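Long-range contacts in possible protein of nuclear scaffold (Encephalitozoon cuniculi, PDB 3KAE), which is Cdc27, a subunit of the anaphase-promoting complex, whose N-terminal domain forms a homodimeric tetratricopeptide-repeat array and probably mediates protein binding: residues 80-85 with 118-123; 112-117 with 142-147. All blocks are in the same frame, centred on the assembly; numbering follows the deposited sequence.

Both contacts use helix 113-126 in the helical tetratricopeptide-repeat array, contact 2 at its N-terminal end and contact 1 one to two turns further along. Contact 1 (80-85 with 118-123) is buried, joins this helix to helix 78-89, and is wholly aliphatic. Contact 2 (112-117 with 142-147) is partly buried and mixed: a buried glutamate crosses an exposed lysine, and leucine meets phenylalanine where the second subunit of the dimer packs on. Their centres are about 13 Å apart, and they meet where L85 CD1 lies 3.8 Å from F116 O and S118 CB lies 3.8 Å from L146 CD1.

Contact 1 (80-85 with 118-123); sequences KAIKSL and SLLGDL
Segments 80-85 and 118-123 are helical turns running nearly antiparallel, their N-to-C directions 155° apart and their axes 9.8 Å apart at closest approach, with I82 opposite L120. They belong to helices 78-89 and 113-126 of the tetratricopeptide-repeat array, and the interface between them is purely apolar, without a hydrogen bond across it. L85 and L123 both point at the facing helix and cross obliquely, L85 CD1 lying 3.6 Å from L123 CD1. In L85, CG is anti to the carbonyl carbon (chi1 -82°), which sends CD1 among the three leucines of the other segment; L120 CD1 comes within 3.8 Å of it, and L119 approaches at about a right angle. The methyl of A81 points at the facing helix and L123 lies against it, A81 CB 3.5 Å from L123 CD2. I82 and L123 slide past each other in opposite directions, I82 CG1 3.5 Å from L123 CB. Helix 62-74 covers one flank through S69, which touches L85 and L119 and hydrogen-bonds A81 O. S84 OG and D122 OD1 make no contact across the pair and hydrogen-bond elsewhere, S84 OG to E68 OE2 and D122 OD1 to Y137 OH and S148 OG. I82 branches towards two leucines at once, for its other arm, CG2, meets L120 CD1 at 4.1 Å.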
loop_
_atom_site.group_PDB
_atom_site.type_symbol
_atom_site.label_atom_id
_atom_site.label_comp_id
_atom_site.label_asym_id
_atom_site.label_seq_id
_atom_site.Cartn_x
_atom_site.Cartn_y
_atom_site.Cartn_z
ATOM N N LYS C 80 14.413 -12.364 11.871
ATOM C CA LYS C 80 15.065 -11.548 10.859
ATOM C C LYS C 80 14.502 -10.134 10.864
ATOM O O LYS C 80 15.263 -9.166 10.784
ATOM C CB LYS C 80 14.951 -12.197 9.484
ATOM C CG LYS C 80 15.803 -13.453 9.333
ATOM C CD LYS C 80 15.859 -13.939 7.883
ATOM C CE LYS C 80 16.790 -15.136 7.717
ATOM N NZ LYS C 80 16.147 -16.442 8.058
ATOM N N ALA C 81 13.175 -10.019 10.985
ATOM C CA ALA C 81 12.527 -8.719 11.143
ATOM C C ALA C 81 13.195 -7.916 12.248
ATOM O O ALA C 81 13.577 -6.763 12.044
ATOM C CB ALA C 81 11.038 -8.883 11.411
ATOM N N ILE C 82 13.341 -8.544 13.413
ATOM C CA ILE C 82 13.990 -7.922 14.555
ATOM C C ILE C 82 15.440 -7.540 14.253
ATOM O O ILE C 82 15.865 -6.410 14.486
ATOM C CB ILE C 82 13.971 -8.864 15.766
ATOM C CG1 ILE C 82 12.526 -9.114 16.200
ATOM C CG2 ILE C 82 14.838 -8.294 16.902
ATOM C CD1 ILE C 82 12.375 -9.999 17.439
ATOM N N LYS C 83 16.205 -8.492 13.744
ATOM C CA LYS C 83 17.602 -8.227 13.413
ATOM C C LYS C 83 17.726 -7.016 12.489
ATOM O O LYS C 83 18.609 -6.179 12.663
ATOM C CB LYS C 83 18.250 -9.457 12.776
ATOM N N SER C 84 16.825 -6.913 11.520
ATOM C CA SER C 84 16.890 -5.824 10.546
ATOM C C SER C 84 16.721 -4.472 11.225
ATOM O O SER C 84 17.427 -3.518 10.903
ATOM C CB SER C 84 15.840 -5.996 9.434
ATOM O OG SER C 84 16.202 -7.033 8.545
ATOM N N LEU C 85 15.779 -4.396 12.160
ATOM C CA LEU C 85 15.471 -3.137 12.821
ATOM C C LEU C 85 16.600 -2.703 13.729
ATOM O O LEU C 85 16.934 -1.522 13.797
ATOM C CB LEU C 85 14.204 -3.272 13.668
ATOM C CG LEU C 85 12.852 -3.158 13.001
ATOM C CD1 LEU C 85 11.793 -3.309 14.066
ATOM C CD2 LEU C 85 12.733 -1.819 12.296
ATOM N N SER C 118 8.007 0.669 18.135
ATOM C CA SER C 118 6.664 0.129 17.991
ATOM C C SER C 118 6.691 -1.212 17.270
ATOM O O SER C 118 6.110 -2.194 17.738
ATOM C CB SER C 118 5.770 1.118 17.239
ATOM O OG SER C 118 4.526 0.524 16.920
ATOM N N LEU C 119 7.378 -1.240 16.132
ATOM C CA LEU C 119 7.504 -2.444 15.325
ATOM C C LEU C 119 8.269 -3.497 16.110
ATOM O O LEU C 119 7.934 -4.673 16.095
ATOM C CB LEU C 119 8.224 -2.097 14.016
ATOM C CG LEU C 119 8.005 -2.885 12.716
ATOM C CD1 LEU C 119 9.144 -3.831 12.447
ATOM C CD2 LEU C 119 6.647 -3.617 12.675
ATOM N N LEU C 120 9.306 -3.050 16.798
ATOM C CA LEU C 120 10.071 -3.898 17.691
ATOM C C LEU C 120 9.171 -4.490 18.798
ATOM O O LEU C 120 9.347 -5.636 19.212
ATOM C CB LEU C 120 11.173 -3.049 18.293
ATOM C CG LEU C 120 12.620 -3.508 18.266
ATOM C CD1 LEU C 120 12.957 -4.692 17.387
ATOM C CD2 LEU C 120 13.623 -2.363 18.201
ATOM N N GLY C 121 8.186 -3.720 19.238
ATOM C CA GLY C 121 7.275 -4.190 20.261
ATOM C C GLY C 121 6.428 -5.314 19.709
ATOM O O GLY C 121 6.268 -6.360 20.346
ATOM N N ASP C 122 5.885 -5.093 18.514
ATOM C CA ASP C 122 5.072 -6.099 17.824
ATOM C C ASP C 122 5.844 -7.384 17.585
ATOM O O ASP C 122 5.335 -8.482 17.834
ATOM C CB ASP C 122 4.570 -5.555 16.481
ATOM C CG ASP C 122 3.575 -4.419 16.645
ATOM O OD1 ASP C 122 3.085 -4.232 17.785
ATOM O OD2 ASP C 122 3.285 -3.714 15.645
ATOM N N LEU C 123 7.077 -7.237 17.103
ATOM C CA LEU C 123 7.934 -8.380 16.834
ATOM C C LEU C 123 8.250 -9.194 18.096
ATOM O O LEU C 123 8.120 -10.422 18.063
ATOM C CB LEU C 123 9.219 -7.949 16.103
ATOM C CG LEU C 123 8.938 -7.256 14.750
ATOM C CD1 LEU C 123 10.160 -6.496 14.230
ATOM C CD2 LEU C 123 8.419 -8.240 13.701
#

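Contact 2 (112-117 with 142-147); sequences DEEFFE and GKSFLF
The first turn of helix 113-126 packs against the end of helix 130-143 and the extended link to helix 147-155, within the tetratricopeptide-repeat array and beside the dimer partner; E114 and K143 are nearest in backbone. The charged pair is a buried E114 and an exposed K143. Their side chains cross at about a right angle, and the chain of E114 is bent at chi2 (102°), which sets OE2 beside the CD-CE end of K143 and OE1 beside S144; E114 OE2 is 3.2 Å from K143 CE but 4.1 Å from K143 NZ, too far for a salt bridge. The ammonium instead hydrogen-bonds G111 O, though the nearby carboxylate probably still steadies its charge. Aliphatic parts also touch: E114 CG lies 3.3 Å from K143 CG and 3.5 Å from S144 CB. The apolar part is carried by L146, which points at the helix from its N-cap position before helix 147-155. Its CD1 meets E114 CB at 3.7 Å and also lies over one face of the F115 ring, off towards the rim. The F115 ring stacks on Y15 of the second subunit, whose hydroxyl hydrogen-bonds D112 OD2, while K8 and T20 of that subunit bond the backbone at F145 and F147. The two segments thus form part of the dimer interface. L146 CD2 meets the CE1-CZ side of the ring, 3.7 Å from F115 CE1.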
loop_
_atom_site.group_PDB
_atom_site.type_symbol
_atom_site.label_atom_id
_atom_site.label_comp_id
_atom_site.label_asym_id
_atom_site.label_seq_id
_atom_site.Cartn_x
_atom_site.Cartn_y
_atom_site.Cartn_z
ATOM N N ASP C 112 13.024 9.100 13.720
ATOM C CA ASP C 112 11.646 8.706 14.002
ATOM C C ASP C 112 11.598 7.336 14.699
ATOM O O ASP C 112 11.019 6.381 14.192
ATOM C CB ASP C 112 10.836 8.689 12.702
ATOM C CG ASP C 112 10.824 10.040 12.007
ATOM O OD1 ASP C 112 11.002 11.067 12.694
ATOM O OD2 ASP C 112 10.636 10.081 10.773
ATOM N N GLU C 113 12.214 7.254 15.873
ATOM C CA GLU C 113 12.390 5.983 16.561
ATOM C C GLU C 113 11.103 5.392 17.129
ATOM O O GLU C 113 11.046 4.202 17.420
ATOM C CB GLU C 113 13.448 6.113 17.655
ATOM C CG GLU C 113 14.836 6.402 17.101
ATOM C CD GLU C 113 15.899 6.474 18.178
ATOM O OE1 GLU C 113 15.535 6.561 19.370
ATOM O OE2 GLU C 113 17.099 6.447 17.827
ATOM N N GLU C 114 10.069 6.209 17.286
ATOM C CA GLU C 114 8.776 5.679 17.722
ATOM C C GLU C 114 8.376 4.490 16.856
ATOM O O GLU C 114 7.987 3.439 17.367
ATOM C CB GLU C 114 7.679 6.744 17.642
ATOM C CG GLU C 114 8.171 8.159 17.802
ATOM C CD GLU C 114 8.278 8.906 16.490
ATOM O OE1 GLU C 114 7.234 9.114 15.837
ATOM O OE2 GLU C 114 9.400 9.317 16.135
ATOM N N PHE C 115 8.483 4.670 15.537
ATOM C CA PHE C 115 8.118 3.635 14.564
ATOM C C PHE C 115 8.922 2.336 14.683
ATOM O O PHE C 115 8.362 1.255 14.530
ATOM C CB PHE C 115 8.203 4.208 13.148
ATOM C CG PHE C 115 7.170 5.242 12.875
ATOM C CD1 PHE C 115 5.867 4.867 12.572
ATOM C CD2 PHE C 115 7.477 6.584 12.978
ATOM C CE1 PHE C 115 4.909 5.819 12.334
ATOM C CE2 PHE C 115 6.511 7.544 12.765
ATOM C CZ PHE C 115 5.230 7.160 12.431
ATOM N N PHE C 116 10.218 2.450 14.975
ATOM C CA PHE C 116 11.082 1.279 15.170
ATOM C C PHE C 116 10.774 0.540 16.480
ATOM O O PHE C 116 10.670 -0.684 16.499
ATOM C CB PHE C 116 12.571 1.673 15.138
ATOM C CG PHE C 116 12.936 2.598 14.010
ATOM C CD1 PHE C 116 12.583 2.296 12.701
ATOM C CD2 PHE C 116 13.649 3.761 14.252
ATOM C CE1 PHE C 116 12.926 3.141 11.665
ATOM C CE2 PHE C 116 13.997 4.609 13.209
ATOM C CZ PHE C 116 13.633 4.302 11.920
ATOM N N GLU C 117 10.641 1.289 17.570
ATOM C CA GLU C 117 10.310 0.707 18.879
ATOM C C GLU C 117 8.935 0.054 18.864
ATOM O O GLU C 117 8.725 -0.986 19.483
ATOM C CB GLU C 117 10.369 1.773 19.976
ATOM C CG GLU C 117 11.759 2.361 20.190
ATOM C CD GLU C 117 12.728 1.365 20.788
ATOM O OE1 GLU C 117 12.279 0.270 21.187
ATOM O OE2 GLU C 117 13.934 1.680 20.867
ATOM N N GLY C 142 6.684 6.990 24.781
ATOM C CA GLY C 142 7.408 8.109 25.356
ATOM C C GLY C 142 7.746 9.196 24.351
ATOM O O GLY C 142 7.888 10.362 24.708
ATOM N N LYS C 143 7.877 8.832 23.084
ATOM C CA LYS C 143 8.201 9.829 22.081
ATOM C C LYS C 143 6.958 10.356 21.379
ATOM O O LYS C 143 6.869 11.543 21.077
ATOM C CB LYS C 143 9.205 9.290 21.053
ATOM C CG LYS C 143 9.549 10.306 19.959
ATOM C CD LYS C 143 10.985 10.169 19.490
ATOM C CE LYS C 143 11.204 10.977 18.213
ATOM N NZ LYS C 143 12.652 11.121 17.906
ATOM N N SER C 144 5.990 9.483 21.131
ATOM C CA SER C 144 4.891 9.858 20.265
ATOM C C SER C 144 3.766 8.842 20.290
ATOM O O SER C 144 4.006 7.644 20.474
ATOM C CB SER C 144 5.419 10.026 18.829
ATOM O OG SER C 144 4.361 10.176 17.905
ATOM N N PHE C 145 2.539 9.327 20.100
ATOM C CA PHE C 145 1.380 8.448 19.996
ATOM C C PHE C 145 1.467 7.587 18.734
ATOM O O PHE C 145 1.546 8.108 17.634
ATOM C CB PHE C 145 0.070 9.258 19.970
ATOM C CG PHE C 145 -1.163 8.419 19.708
ATOM C CD1 PHE C 145 -1.445 7.946 18.435
ATOM C CD2 PHE C 145 -2.047 8.108 20.736
ATOM C CE1 PHE C 145 -2.567 7.164 18.190
ATOM C CE2 PHE C 145 -3.178 7.338 20.487
ATOM C CZ PHE C 145 -3.429 6.861 19.203
ATOM N N LEU C 146 1.445 6.272 18.914
ATOM C CA LEU C 146 1.196 5.348 17.827
ATOM C C LEU C 146 0.190 4.327 18.333
ATOM O O LEU C 146 0.105 4.075 19.539
ATOM C CB LEU C 146 2.481 4.648 17.353
ATOM C CG LEU C 146 3.603 5.541 16.791
ATOM C CD1 LEU C 146 4.791 4.717 16.443
ATOM C CD2 LEU C 146 3.166 6.368 15.586
ATOM N N PHE C 147 -0.565 3.751 17.406
ATOM C CA PHE C 147 -1.687 2.886 17.718
ATOM C C PHE C 147 -1.321 1.600 18.427
ATOM O O PHE C 147 -1.997 1.207 19.382
ATOM C CB PHE C 147 -2.477 2.561 16.453
ATOM C CG PHE C 147 -3.612 1.595 16.671
ATOM C CD1 PHE C 147 -3.431 0.226 16.469
ATOM C CD2 PHE C 147 -4.867 2.056 17.055
ATOM C CE1 PHE C 147 -4.482 -0.663 16.660
ATOM C CE2 PHE C 147 -5.927 1.178 17.238
ATOM C CZ PHE C 147 -5.734 -0.182 17.046
#